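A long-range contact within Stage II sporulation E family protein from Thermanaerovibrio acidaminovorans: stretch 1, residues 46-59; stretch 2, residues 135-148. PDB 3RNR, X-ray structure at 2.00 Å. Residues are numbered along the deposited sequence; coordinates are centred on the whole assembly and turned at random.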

# COMPACT_ATOMS: atom_id res chain seq x y z
N PRO B 46 5.28 5.58 11.85
CA PRO B 46 6.28 5.67 10.79
C PRO B 46 7.68 5.31 11.28
O PRO B 46 8.42 4.64 10.57
CB PRO B 46 6.21 7.14 10.37
CG PRO B 46 4.73 7.49 10.60
CD PRO B 46 4.39 6.76 11.89
N LEU B 47 8.06 5.75 12.48
CA LEU B 47 9.37 5.40 13.02
C LEU B 47 9.53 3.88 13.21
O LEU B 47 10.57 3.32 12.88
CB LEU B 47 9.62 6.12 14.35
CG LEU B 47 10.91 5.75 15.09
CD1 LEU B 47 12.16 6.05 14.24
CD2 LEU B 47 10.98 6.54 16.41
N ASP B 48 8.53 3.23 13.80
CA ASP B 48 8.56 1.78 13.92
C ASP B 48 8.68 1.10 12.56
O ASP B 48 9.35 0.08 12.40
CB ASP B 48 7.30 1.26 14.62
CG ASP B 48 7.27 1.62 16.10
OD1 ASP B 48 8.35 1.79 16.70
OD2 ASP B 48 6.17 1.74 16.64
N ALA B 49 8.01 1.67 11.56
CA ALA B 49 8.05 1.11 10.21
C ALA B 49 9.48 1.22 9.65
O ALA B 49 9.99 0.29 9.04
CB ALA B 49 7.04 1.80 9.30
N VAL B 50 10.11 2.37 9.86
CA VAL B 50 11.50 2.55 9.45
C VAL B 50 12.43 1.56 10.17
O VAL B 50 13.27 0.93 9.56
CB VAL B 50 12.00 4.00 9.71
CG1 VAL B 50 13.54 4.06 9.66
CG2 VAL B 50 11.40 4.94 8.67
N LEU B 51 12.24 1.40 11.48
CA LEU B 51 13.08 0.49 12.24
C LEU B 51 12.89 -0.96 11.80
O LEU B 51 13.86 -1.73 11.75
CB LEU B 51 12.82 0.64 13.75
CG LEU B 51 13.21 2.01 14.32
CD1 LEU B 51 12.81 2.13 15.80
CD2 LEU B 51 14.72 2.27 14.15
N ALA B 52 11.66 -1.35 11.47
CA ALA B 52 11.44 -2.69 10.93
C ALA B 52 12.08 -2.88 9.54
O ALA B 52 12.70 -3.92 9.25
CB ALA B 52 9.93 -3.03 10.90
N ALA B 53 11.94 -1.88 8.67
CA ALA B 53 12.61 -1.89 7.37
C ALA B 53 14.12 -2.06 7.54
O ALA B 53 14.75 -2.85 6.85
CB ALA B 53 12.30 -0.60 6.59
N GLN B 54 14.69 -1.30 8.47
CA GLN B 54 16.11 -1.40 8.76
C GLN B 54 16.50 -2.81 9.20
O GLN B 54 17.48 -3.36 8.72
CB GLN B 54 16.52 -0.38 9.83
CG GLN B 54 17.97 -0.58 10.39
CD GLN B 54 19.07 -0.31 9.36
OE1 GLN B 54 18.82 0.23 8.28
NE2 GLN B 54 20.29 -0.70 9.69
N ALA B 55 15.73 -3.38 10.12
CA ALA B 55 16.05 -4.71 10.63
C ALA B 55 15.99 -5.74 9.51
O ALA B 55 16.85 -6.62 9.42
CB ALA B 55 15.11 -5.09 11.79
N ALA B 56 14.99 -5.62 8.63
CA ALA B 56 14.81 -6.58 7.54
C ALA B 56 15.93 -6.50 6.50
O ALA B 56 16.44 -7.52 6.05
CB ALA B 56 13.45 -6.39 6.86
N VAL B 57 16.29 -5.29 6.10
CA VAL B 57 17.35 -5.14 5.11
C VAL B 57 18.70 -5.55 5.70
O VAL B 57 19.49 -6.25 5.06
CB VAL B 57 17.39 -3.71 4.51
CG1 VAL B 57 18.62 -3.53 3.63
CG2 VAL B 57 16.11 -3.45 3.69
N HIS B 58 18.95 -5.13 6.93
CA HIS B 58 20.21 -5.45 7.62
C HIS B 58 20.41 -6.97 7.73
O HIS B 58 21.50 -7.50 7.47
CB HIS B 58 20.19 -4.81 9.01
CG HIS B 58 21.52 -4.80 9.71
ND1 HIS B 58 22.09 -5.94 10.24
CD2 HIS B 58 22.37 -3.78 10.00
CE1 HIS B 58 23.24 -5.63 10.81
NE2 HIS B 58 23.43 -4.33 10.68
N ARG B 59 19.35 -7.66 8.11
CA ARG B 59 19.35 -9.12 8.30
C ARG B 59 19.63 -9.82 6.97
O ARG B 59 20.53 -10.66 6.87
CB ARG B 59 17.99 -9.52 8.89
CG ARG B 59 17.82 -10.93 9.43
CD ARG B 59 16.57 -11.01 10.36
NE ARG B 59 15.36 -10.38 9.79
CZ ARG B 59 14.57 -9.51 10.43
NH1 ARG B 59 14.85 -9.14 11.68
NH2 ARG B 59 13.50 -9.00 9.82
N SER B 135 22.87 8.29 5.42
CA SER B 135 22.02 7.40 6.19
C SER B 135 21.06 6.71 5.23
O SER B 135 20.46 7.37 4.39
CB SER B 135 21.26 8.18 7.27
OG SER B 135 20.63 7.27 8.18
N PHE B 136 20.93 5.39 5.32
CA PHE B 136 20.05 4.64 4.42
C PHE B 136 19.62 3.36 5.11
O PHE B 136 20.26 2.93 6.08
CB PHE B 136 20.74 4.33 3.07
CG PHE B 136 21.98 3.47 3.20
CD1 PHE B 136 21.89 2.08 3.14
CD2 PHE B 136 23.24 4.05 3.35
CE1 PHE B 136 23.04 1.27 3.26
CE2 PHE B 136 24.40 3.25 3.47
CZ PHE B 136 24.29 1.87 3.42
N ILE B 137 18.54 2.76 4.62
CA ILE B 137 18.03 1.53 5.19
C ILE B 137 18.96 0.43 4.73
O ILE B 137 19.12 0.20 3.52
CB ILE B 137 16.59 1.23 4.70
CG1 ILE B 137 15.66 2.42 4.95
CG2 ILE B 137 16.05 -0.04 5.37
CD1 ILE B 137 15.52 2.76 6.46
N GLY B 138 19.54 -0.28 5.69
CA GLY B 138 20.58 -1.26 5.42
C GLY B 138 21.97 -0.81 5.84
O GLY B 138 22.95 -1.56 5.73
N ILE B 139 22.08 0.42 6.34
CA ILE B 139 23.39 0.90 6.79
C ILE B 139 23.81 0.08 8.02
O ILE B 139 22.97 -0.40 8.77
CB ILE B 139 23.33 2.41 7.12
CG1 ILE B 139 24.74 2.99 7.28
CG2 ILE B 139 22.45 2.65 8.34
CD1 ILE B 139 24.77 4.53 7.38
N GLU B 140 25.11 -0.11 8.23
CA GLU B 140 25.55 -1.03 9.28
C GLU B 140 24.94 -0.72 10.65
O GLU B 140 24.52 -1.62 11.38
CB GLU B 140 27.08 -1.09 9.36
CG GLU B 140 27.59 -1.96 10.48
CD GLU B 140 29.10 -1.98 10.56
OE1 GLU B 140 29.63 -2.11 11.69
OE2 GLU B 140 29.76 -1.88 9.50
N ASN B 141 24.90 0.55 11.02
CA ASN B 141 24.27 0.98 12.26
C ASN B 141 23.42 2.21 11.96
O ASN B 141 23.96 3.25 11.64
CB ASN B 141 25.38 1.35 13.26
CG ASN B 141 24.85 1.71 14.63
OD1 ASN B 141 23.74 1.31 15.01
ND2 ASN B 141 25.64 2.46 15.40
N LEU B 142 22.09 2.13 12.11
CA LEU B 142 21.29 3.26 11.64
C LEU B 142 21.12 4.18 12.83
O LEU B 142 20.46 3.83 13.81
CB LEU B 142 19.92 2.74 11.17
CG LEU B 142 18.86 3.78 10.83
CD1 LEU B 142 19.34 4.58 9.62
CD2 LEU B 142 17.46 3.16 10.56
N THR B 143 21.81 5.31 12.82
CA THR B 143 21.64 6.31 13.87
C THR B 143 20.89 7.57 13.51
O THR B 143 20.46 8.31 14.39
CB THR B 143 23.00 6.74 14.38
OG1 THR B 143 23.76 7.25 13.28
CG2 THR B 143 23.74 5.55 14.98
N GLU B 144 20.66 7.79 12.22
CA GLU B 144 20.11 9.08 11.80
C GLU B 144 18.81 8.85 11.06
O GLU B 144 18.83 8.36 9.93
CB GLU B 144 21.10 9.84 10.90
CG GLU B 144 22.43 10.19 11.57
CD GLU B 144 22.25 11.00 12.86
OE1 GLU B 144 21.56 12.04 12.83
OE2 GLU B 144 22.80 10.57 13.90
N ILE B 145 17.71 9.26 11.68
CA ILE B 145 16.39 9.15 11.08
C ILE B 145 15.71 10.49 11.25
O ILE B 145 15.69 11.03 12.35
CB ILE B 145 15.54 8.08 11.79
CG1 ILE B 145 16.30 6.75 11.85
CG2 ILE B 145 14.17 7.94 11.09
CD1 ILE B 145 15.72 5.71 12.79
N SER B 146 15.18 11.06 10.18
CA SER B 146 14.45 12.32 10.30
C SER B 146 13.04 11.94 10.73
O SER B 146 12.43 11.09 10.09
CB SER B 146 14.46 13.05 8.95
OG SER B 146 13.90 14.36 9.06
N THR B 147 12.51 12.53 11.81
CA THR B 147 11.18 12.16 12.33
C THR B 147 10.37 13.35 12.83
O THR B 147 10.93 14.36 13.23
CB THR B 147 11.27 11.16 13.53
OG1 THR B 147 11.89 11.80 14.65
CG2 THR B 147 12.07 9.93 13.18
N SER B 148 9.04 13.19 12.83
CA SER B 148 8.16 14.14 13.51
C SER B 148 8.48 14.03 15.00
O SER B 148 9.10 13.05 15.44
CB SER B 148 6.70 13.77 13.28
OG SER B 148 6.50 12.37 13.45
O HOH W 1 20.73 -0.33 12.92

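A regular helix, residues 46-59, meets a mostly extended loop that lies along it, from a turn near His58 to a short strand near Leu47. From Val50 to Arg59 every backbone amide bonds to a carbonyl four residues earlier, and on the helix side the hydrogen bonds across the contact all come from side chains. Gln54 does most of this work. Its amide reads the turn from Phe136 to Ile139, a type II beta turn closed by Ile139 N to Phe136 O at 3.1 Å. Gly138 N, in the middle of that turn, donates to Gln54 OE1 at 2.7 Å and almost straight, 176°. On the other side of the amide, Gln54 NE2 donates to Ile139 O at 2.8 Å. One buried carboxamide thus answers a backbone donor and a backbone acceptor that the turn leaves unpaired within its own stretch. A water extends the pattern: it accepts from Leu142 N at 2.9 Å and, weakly, from Gln54 NE2 at 3.3 Å. Leu142 CB packs 3.6 Å from Gln54 CD, covering the amide.

One helical turn on, His58 NE2 donates to Glu140 O at 3.0 Å; the 131° angle makes this bond weak. The carbonyl approaches the ring edge near its plane, as a ring N-H requires.

Gly138 is demanded twice over. At phi 107° and psi -3° a CB would jam against the preceding carbonyl, and it would also lie 2.8 Å from Val57 CG1. Without it, Val57 CG1 reaches Gly138 CA at 3.5 Å.

The remaining pairings are apolar. Ile137 CG2 sits 4.0 Å from Ala53 CB and 3.8 Å from Val57 CG2, while its CD1 meets Val50 CG1 at 4.0 Å. Farther along, Ile145 CD1 touches Leu47 CD1 at 3.9 Å and Leu51 CD2 at 3.8 Å. The rule is economical: Gln54 satisfies the turn's backbone, His58 adds a weak bond just past it, and aliphatic side chains pack along the rest of the helix.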